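PDB 7DWM: transcriptional regulator from Vibrio virus VP882, which binds the autoinducer 3,5-dimethylpyrazin-2-ol (DPO) through its PAS domain and regulates transcription, probably by binding DNA through a LuxR-type helix-turn-helix domain. Local coordinates for the interface of chains A and B. Sequence-based numbering; all coordinates share one arbitrary frame. Chains: chain A/B, Transcriptional regulator.

Contact 1: the interface of chains A and B. Residues chain A 133-134, 137-138; chain B 91, 235, 237.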
# COMPACT_ATOMS: atom_id res chain seq x y z
N ARG A 133 -9.69 4.74 7.48
CA ARG A 133 -10.05 3.51 8.19
C ARG A 133 -8.81 2.72 8.61
O ARG A 133 -8.66 2.35 9.79
CB ARG A 133 -10.98 2.65 7.32
CG ARG A 133 -12.34 3.28 7.06
CD ARG A 133 -13.05 2.67 5.85
NE ARG A 133 -13.37 1.26 6.04
CZ ARG A 133 -13.49 0.38 5.05
NH1 ARG A 133 -13.31 0.78 3.79
NH2 ARG A 133 -13.78 -0.88 5.31
N ILE A 134 -7.89 2.48 7.67
CA ILE A 134 -6.66 1.77 8.01
C ILE A 134 -5.79 2.59 8.96
O ILE A 134 -5.03 2.03 9.74
CB ILE A 134 -5.88 1.33 6.75
CG1 ILE A 134 -6.63 0.28 5.92
CG2 ILE A 134 -4.54 0.74 7.12
CD1 ILE A 134 -6.83 0.66 4.48
N ALA A 137 -7.12 1.96 12.40
CA ALA A 137 -6.77 0.58 12.75
C ALA A 137 -5.29 0.45 13.11
O ALA A 137 -4.95 -0.18 14.12
CB ALA A 137 -7.12 -0.35 11.58
N VAL A 138 -4.40 1.05 12.31
CA VAL A 138 -2.96 0.93 12.54
C VAL A 138 -2.52 1.66 13.81
O VAL A 138 -1.61 1.20 14.51
CB VAL A 138 -2.19 1.44 11.30
CG1 VAL A 138 -0.71 1.57 11.60
CG2 VAL A 138 -2.39 0.49 10.13
N LEU B 91 -6.80 -5.84 7.76
CA LEU B 91 -5.43 -5.53 8.14
C LEU B 91 -4.82 -6.79 8.75
O LEU B 91 -5.26 -7.24 9.82
CB LEU B 91 -5.42 -4.37 9.13
CG LEU B 91 -4.07 -3.87 9.66
CD1 LEU B 91 -3.12 -3.51 8.52
CD2 LEU B 91 -4.27 -2.68 10.59
N MET B 235 -7.56 -7.99 11.49
CA MET B 235 -8.82 -7.36 11.86
C MET B 235 -9.42 -6.67 10.64
O MET B 235 -8.71 -6.04 9.85
CB MET B 235 -8.64 -6.36 13.02
CG MET B 235 -7.90 -5.08 12.65
SD MET B 235 -7.78 -3.90 14.01
CE MET B 235 -9.52 -3.60 14.34
N LEU B 237 -11.62 -3.83 8.69
CA LEU B 237 -11.93 -2.42 8.88
C LEU B 237 -13.44 -2.21 8.92
O LEU B 237 -13.96 -1.60 9.85
CB LEU B 237 -11.33 -1.59 7.76
CG LEU B 237 -9.93 -1.97 7.29
CD1 LEU B 237 -9.66 -1.15 6.07
CD2 LEU B 237 -8.90 -1.71 8.36
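B:Leu237 fits against one side of helix 127-139 of chain A, an example of an apolar side chain from the C-terminal end of one copy fitting against a helix of the other. Its two methyls divide the work: CD1 meets the methylene CG1 of A:Ile134 at 3.4 Å, while CD2 turns to the methyl CB of A:Ala137 at 3.9 Å. The isoleucine and leucine side chains cross obliquely. One turn further along, B:Leu91 comes from strand 88-96 tip first. Its CG lies anti to the backbone N (chi1 -179°), which brings CD2 up against both A:Ala137 CB and A:Val138 CG2, from one side of the pair; the valine methyl is 3.7 Å from B:Leu91 CD2, and its side chain is met at about a right angle. B:Met235 adds a looser flank, its sulfur SD 4.3 Å from A:Ala137 CB. The small alanine side chain may let strand and chain end come near the helix. No polar pair bridges this patch. At its polar rim the chain of A:Arg133 bends at chi3 (64°) and folds beside B:Leu237, whose CD1 sits over the rim of one guanidinium face. The guanidinium nitrogen NH2 of A:Arg133 ends 3.5 Å from B:Leu237 CB.

Contact 2: the interface of chains A and B. Residues chain A 87, 108, 121; chain B 20, 23-25.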
# COMPACT_ATOMS: atom_id res chain seq x y z
N LYS A 87 4.24 -5.18 -12.42
CA LYS A 87 3.06 -4.28 -12.38
C LYS A 87 3.52 -2.87 -11.98
O LYS A 87 4.60 -2.77 -11.41
CB LYS A 87 2.13 -4.73 -11.26
CG LYS A 87 2.39 -4.06 -9.92
CD LYS A 87 1.72 -4.74 -8.75
CE LYS A 87 2.42 -4.47 -7.43
NZ LYS A 87 3.81 -4.00 -7.64
N THR A 108 -1.12 -3.76 -14.84
CA THR A 108 -0.39 -5.01 -15.01
C THR A 108 -0.44 -5.46 -16.47
O THR A 108 -1.42 -5.21 -17.16
CB THR A 108 -0.97 -6.11 -14.11
OG1 THR A 108 -0.20 -7.30 -14.28
CG2 THR A 108 -2.44 -6.35 -14.44
N ILE A 121 -4.22 -4.78 -17.80
CA ILE A 121 -5.33 -4.81 -16.85
C ILE A 121 -5.09 -3.69 -15.86
O ILE A 121 -3.95 -3.46 -15.43
CB ILE A 121 -5.45 -6.16 -16.11
CG1 ILE A 121 -5.25 -7.35 -17.06
CG2 ILE A 121 -6.77 -6.27 -15.34
CD1 ILE A 121 -3.89 -7.98 -16.93
N PHE B 20 -4.79 -16.27 -14.58
CA PHE B 20 -4.78 -14.86 -14.19
C PHE B 20 -3.92 -14.65 -12.94
O PHE B 20 -2.95 -13.88 -12.97
CB PHE B 20 -6.20 -14.35 -13.96
CG PHE B 20 -6.27 -12.90 -13.56
CD1 PHE B 20 -6.99 -12.49 -12.45
CD2 PHE B 20 -5.58 -11.94 -14.30
CE1 PHE B 20 -7.01 -11.16 -12.08
CE2 PHE B 20 -5.62 -10.61 -13.93
CZ PHE B 20 -6.35 -10.22 -12.82
N ASN B 23 -0.26 -14.90 -13.05
CA ASN B 23 0.53 -13.90 -13.72
C ASN B 23 0.19 -12.54 -13.15
O ASN B 23 -0.20 -11.60 -13.86
CB ASN B 23 0.38 -13.89 -15.24
CG ASN B 23 1.00 -15.11 -15.90
OD1 ASN B 23 0.93 -16.21 -15.34
ND2 ASN B 23 1.85 -14.87 -16.95
N GLN B 24 0.25 -12.45 -11.82
CA GLN B 24 0.17 -11.22 -11.05
C GLN B 24 1.29 -11.22 -10.01
O GLN B 24 1.52 -12.24 -9.36
CB GLN B 24 -1.17 -11.10 -10.30
CG GLN B 24 -2.40 -11.23 -11.15
CD GLN B 24 -2.89 -9.89 -11.69
OE1 GLN B 24 -3.97 -9.43 -11.32
NE2 GLN B 24 -2.11 -9.28 -12.57
N PRO B 25 1.97 -10.09 -9.84
CA PRO B 25 3.00 -10.02 -8.80
C PRO B 25 2.44 -9.99 -7.39
O PRO B 25 3.19 -10.27 -6.45
CB PRO B 25 3.74 -8.71 -9.13
CG PRO B 25 3.25 -8.28 -10.50
CD PRO B 25 1.87 -8.85 -10.63
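B:Gln24 and B:Pro25 meet A:Thr108 and A:Lys87 from a loop, with B:Gln24 extended in its backbone and A:Thr108 in a beta conformation within strand 99-110. This contact between PAS-region elements of two copies illustrates how a turned-back amide can face a partner chain while also bonding within its own. The B:Gln24 side chain leaves with CG anti to the carbonyl carbon (chi1 -55°) and bends at chi2, which brings its amide back over the preceding peptide. There NE2 donates to the main-chain O of B:Asn23 at 3.3 Å, a long bond with 145° at the hydrogen and its acceptor tilted out of the amide plane. This internal bond may limit rotation of the amide. The side chains of B:Gln24 and A:Thr108 cross at about a right angle, with NE2 toward the OG1 and CG2 branches. The hydroxyl OG1 of A:Thr108 lies 3.2 Å from B:Gln24 NE2, a proximity rather than an established hydrogen bond, with methyl CG2 at 3.5 Å from the same nitrogen. Alongside, the B:Pro25 ring puts CG against A:Lys87 CB at 3.8 Å. B:Phe20 lies beside B:Gln24, whose CG sits above one ring face toward the rim, and its ring atom CE2 is 4.4 Å from A:Ile121 CD1. In the fold, the loop following helix 9-21 of one copy lies against strands 99-110 and 119-126 of the other, with A:Lys87 just before strand 88-96.

Contact 3: the interface of chains A and B. Residues chain A 87, 89, 238; chain B 26, 130, 133.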
# COMPACT_ATOMS: atom_id res chain seq x y z
N LYS A 87 4.24 -5.18 -12.42
CA LYS A 87 3.06 -4.28 -12.38
C LYS A 87 3.52 -2.87 -11.98
O LYS A 87 4.60 -2.77 -11.41
CB LYS A 87 2.13 -4.73 -11.26
CG LYS A 87 2.39 -4.06 -9.92
CD LYS A 87 1.72 -4.74 -8.75
CE LYS A 87 2.42 -4.47 -7.43
NZ LYS A 87 3.81 -4.00 -7.64
N ILE A 89 1.95 0.87 -10.24
CA ILE A 89 0.87 1.51 -9.52
C ILE A 89 0.86 2.99 -9.86
O ILE A 89 1.91 3.66 -9.84
CB ILE A 89 1.01 1.28 -8.00
CG1 ILE A 89 1.27 -0.20 -7.71
CG2 ILE A 89 -0.24 1.72 -7.27
CD1 ILE A 89 2.03 -0.44 -6.42
N LYS A 238 7.09 4.74 -7.40
CA LYS A 238 8.42 4.22 -7.68
C LYS A 238 9.11 3.70 -6.42
O LYS A 238 8.81 2.60 -5.95
CB LYS A 238 9.28 5.31 -8.33
CG LYS A 238 8.62 5.94 -9.56
CD LYS A 238 9.48 7.02 -10.19
CE LYS A 238 10.15 7.90 -9.14
NZ LYS A 238 10.93 9.00 -9.78
N ASP B 26 1.16 -9.67 -7.21
CA ASP B 26 0.56 -9.61 -5.88
C ASP B 26 0.20 -11.01 -5.40
O ASP B 26 -0.12 -11.89 -6.21
CB ASP B 26 -0.68 -8.73 -5.88
CG ASP B 26 -0.36 -7.26 -5.67
OD1 ASP B 26 0.83 -6.94 -5.45
OD2 ASP B 26 -1.30 -6.44 -5.73
N THR B 130 3.50 0.32 -0.58
CA THR B 130 2.73 1.28 -1.35
C THR B 130 2.49 2.57 -0.57
O THR B 130 2.39 3.64 -1.17
CB THR B 130 1.40 0.66 -1.79
OG1 THR B 130 0.47 0.68 -0.69
CG2 THR B 130 1.61 -0.77 -2.26
N ARG B 133 5.63 4.44 -1.19
CA ARG B 133 5.59 4.92 -2.57
C ARG B 133 4.73 6.18 -2.68
O ARG B 133 5.12 7.15 -3.33
CB ARG B 133 5.08 3.82 -3.49
CG ARG B 133 6.18 2.97 -4.11
CD ARG B 133 5.70 1.58 -4.47
NE ARG B 133 6.24 1.13 -5.75
CZ ARG B 133 5.97 -0.05 -6.31
NH1 ARG B 133 5.17 -0.91 -5.70
NH2 ARG B 133 6.50 -0.37 -7.48
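The main-chain O of A:Lys238, the last residue of its chain, accepts a hydrogen bond from the guanidinium NE of B:Arg133 at 3.0 Å. The bond is bent, 137° at the hydrogen, and the oxygen lies 27° out of the guanidinium plane while the donor is also tilted from the carbonyl plane. It shows a common principle: an arginine can bond a carbonyl through NE while its outer nitrogen lies against an aliphatic methyl. The B:Arg133 chain bends at chi3 (139°), and beyond NE the group runs on to A:Ile89, which it crosses at about a right angle. The methyl CD1 of A:Ile89 lies 3.3 Å from the terminal nitrogen NH1 of B:Arg133, with CZ at 4.0 Å. From the same helix 127-141, the methyl CG2 of B:Thr130 approaches that A:Ile89 CD1 at 4.2 Å. A:Lys87 passes crosswise over B:Asp26, its methylene CE 3.5 Å from the carboxylate OD1. Its ammonium NZ stays 4.7 Å from B:Asp26 OD1, without a salt bridge. NZ also lies 3.9 Å from B:Arg133 NH1, a like-charge approach whose repulsion B:Asp26 may ease. Helix 127-141 of chain B thus meets the PAS region of chain A at the start of strand 88-96, together with that chain's C-terminal end, while B:Asp26 comes from a PAS-region loop near strand 28-32.

The three contacts spread the interface of the deposited pair, which may be the functional dimer, over several elements. Contact 1 lies about 25 Å from contact 2 and about 20 Å from contact 3, measured between centres of C-alpha atoms; contacts 2 and 3 are about 12 Å apart and share A:Lys87. Contacts 1 and 3 use related elements with chains exchanged. Residue 133 serves in both with different partners, A:Arg133 against B:Leu237 and B:Arg133 against A:Lys238, in keeping with an interface that is not an exact two-fold. Such bracing may hold the PAS regions together; the coordinates alone do not show its effect on DNA binding.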